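Toxin RelG (Mycobacterium tuberculosis, PDB 3G5O) is the RNase toxin of a type II toxin-antitoxin pair, cleaving preferentially at the 3'-end of purine ribonucleotides and inhibiting growth when overexpressed, unless neutralized by its antitoxin. Local coordinates at residues A40-A45 / R72-L77. Sequence-based numbering, arbitrary orientation.
Sequences AVVEFA and RGTYRL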
loop_
_atom_site.group_PDB
_atom_site.type_symbol
_atom_site.label_atom_id
_atom_site.label_comp_id
_atom_site.label_asym_id
_atom_site.label_seq_id
_atom_site.Cartn_x
_atom_site.Cartn_y
_atom_site.Cartn_z
ATOM N N ALA C 40 -3.406 12.437 25.479
ATOM C CA ALA C 40 -2.073 12.389 24.846
ATOM C C ALA C 40 -2.130 12.847 23.364
ATOM O O ALA C 40 -1.247 13.571 22.885
ATOM C CB ALA C 40 -1.434 11.004 24.955
ATOM N N VAL C 41 -3.132 12.351 22.645
ATOM C CA VAL C 41 -3.344 12.758 21.259
ATOM C C VAL C 41 -3.531 14.269 21.145
ATOM O O VAL C 41 -2.947 14.900 20.272
ATOM C CB VAL C 41 -4.543 12.030 20.601
ATOM C CG1 VAL C 41 -4.879 12.667 19.231
ATOM C CG2 VAL C 41 -4.204 10.555 20.413
ATOM N N VAL C 42 -4.414 14.828 21.971
ATOM C CA VAL C 42 -4.638 16.278 21.986
ATOM C C VAL C 42 -3.361 17.081 22.265
ATOM O O VAL C 42 -3.090 18.109 21.599
ATOM C CB VAL C 42 -5.794 16.670 22.971
ATOM C CG1 VAL C 42 -5.811 18.217 23.302
ATOM C CG2 VAL C 42 -7.097 16.172 22.454
ATOM N N GLU C 43 -2.566 16.633 23.227
ATOM C CA GLU C 43 -1.332 17.353 23.556
ATOM C C GLU C 43 -0.289 17.182 22.460
ATOM O O GLU C 43 0.494 18.105 22.176
ATOM C CB GLU C 43 -0.767 16.926 24.918
ATOM C CG GLU C 43 -1.705 17.295 26.088
ATOM C CD GLU C 43 -1.721 18.811 26.396
ATOM O OE1 GLU C 43 -0.844 19.538 25.875
ATOM O OE2 GLU C 43 -2.590 19.269 27.188
ATOM N N PHE C 44 -0.306 16.029 21.802
ATOM C CA PHE C 44 0.603 15.845 20.664
ATOM C C PHE C 44 0.146 16.766 19.497
ATOM O O PHE C 44 0.946 17.488 18.945
ATOM C CB PHE C 44 0.606 14.369 20.196
ATOM C CG PHE C 44 1.353 14.149 18.925
ATOM C CD1 PHE C 44 2.694 14.483 18.839
ATOM C CD2 PHE C 44 0.718 13.599 17.819
ATOM C CE1 PHE C 44 3.404 14.294 17.653
ATOM C CE2 PHE C 44 1.409 13.413 16.632
ATOM C CZ PHE C 44 2.760 13.752 16.563
ATOM N N ALA C 45 -1.146 16.754 19.175
ATOM C CA ALA C 45 -1.669 17.511 18.021
ATOM C C ALA C 45 -1.353 18.988 18.206
ATOM O O ALA C 45 -0.891 19.644 17.272
ATOM C CB ALA C 45 -3.174 17.313 17.868
ATOM N N ARG C 72 2.949 8.134 17.499
ATOM C CA ARG C 72 3.563 8.132 18.844
ATOM C C ARG C 72 3.061 6.912 19.622
ATOM O O ARG C 72 1.870 6.796 19.903
ATOM C CB ARG C 72 3.253 9.420 19.638
ATOM C CG ARG C 72 3.858 10.705 19.073
ATOM C CD ARG C 72 5.365 10.709 19.334
ATOM N NE ARG C 72 6.080 11.780 18.627
ATOM C CZ ARG C 72 6.298 12.987 19.147
ATOM N NH1 ARG C 72 5.826 13.288 20.364
ATOM N NH2 ARG C 72 6.966 13.902 18.444
ATOM N N GLY C 73 3.966 5.976 19.929
ATOM C CA GLY C 73 3.581 4.728 20.572
ATOM C C GLY C 73 2.551 3.998 19.729
ATOM O O GLY C 73 2.838 3.602 18.580
ATOM N N THR C 74 1.358 3.798 20.273
ATOM C CA THR C 74 0.375 2.969 19.598
ATOM C C THR C 74 -0.685 3.789 18.881
ATOM O O THR C 74 -1.599 3.212 18.285
ATOM C CB THR C 74 -0.326 2.026 20.587
ATOM O OG1 THR C 74 -0.732 2.796 21.720
ATOM C CG2 THR C 74 0.693 0.910 21.044
ATOM N N TYR C 75 -0.592 5.118 18.944
ATOM C CA TYR C 75 -1.522 5.929 18.129
ATOM C C TYR C 75 -0.895 6.607 16.910
ATOM O O TYR C 75 0.339 6.914 16.875
ATOM C CB TYR C 75 -2.358 6.914 18.962
ATOM C CG TYR C 75 -1.566 8.021 19.615
ATOM C CD1 TYR C 75 -1.190 9.138 18.877
ATOM C CD2 TYR C 75 -1.161 7.931 20.950
ATOM C CE1 TYR C 75 -0.476 10.157 19.458
ATOM C CE2 TYR C 75 -0.408 8.987 21.563
ATOM C CZ TYR C 75 -0.100 10.096 20.781
ATOM O OH TYR C 75 0.667 11.143 21.261
ATOM N N ARG C 76 -1.756 6.835 15.914
ATOM C CA ARG C 76 -1.386 7.549 14.708
ATOM C C ARG C 76 -2.384 8.615 14.323
ATOM O O ARG C 76 -3.597 8.450 14.493
ATOM C CB ARG C 76 -1.208 6.591 13.527
ATOM C CG ARG C 76 0.030 5.688 13.634
ATOM C CD ARG C 76 -0.099 4.597 12.551
ATOM N NE ARG C 76 1.160 3.912 12.276
ATOM C CZ ARG C 76 1.596 2.824 12.923
ATOM N NH1 ARG C 76 0.868 2.286 13.903
ATOM N NH2 ARG C 76 2.760 2.263 12.569
ATOM N N LEU C 77 -1.873 9.710 13.785
ATOM C CA LEU C 77 -2.736 10.734 13.219
ATOM C C LEU C 77 -2.457 10.768 11.746
ATOM O O LEU C 77 -1.284 10.698 11.338
ATOM C CB LEU C 77 -2.380 12.103 13.803
ATOM C CG LEU C 77 -2.968 12.368 15.185
ATOM C CD1 LEU C 77 -2.232 11.477 16.200
ATOM C CD2 LEU C 77 -2.796 13.802 15.626
#
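Helix segment 40-45 packs on the hairpin end 72-77; the CA atoms of V41 and Y75, and of F44 and R72, lie nearest each other across the contact. The axes of helix 40-45 and strand 75-77 approach to 10.2 Å and run at 41° to each other. R72 to Y75 form a type II' beta turn, with G73 at positive phi, closed by hydrogen bonds R72 N to Y75 O and Y75 N to R72 O.

The Y75 ring is sandwiched. V41 CG2 sits over the centre of one face, a CH-pi contact 3.7 Å from the ring centroid. The turn's own R72 O lies above the opposite face, toward the rim. F44 CD2 meets the Y75 edge in plane, and F44 CB lies 3.4 Å from Y75 OH.

This is the helix-on-sheet core of the RelE/ParE toxin fold: helix 35-51 covers strands 68-72, 75-82 and 87-95, the last through V41 on V93.

R72 bends at chi2 (-73°) and folds over F44. R72 CG sits over one face of the F44 ring, a CH-pi contact 3.9 Å from the F44 centroid. Its CZ lies 3.5 Å from F44 CE1, with ring and guanidinium planes 51° apart. NH1 continues to a salt bridge with D48, which probably helps fix the guanidinium. Deeper in, L77 CD1 lies at the edge of the F44 ring, 4.0 Å from F44 CD2, while L77 CD2 touches A45 CB.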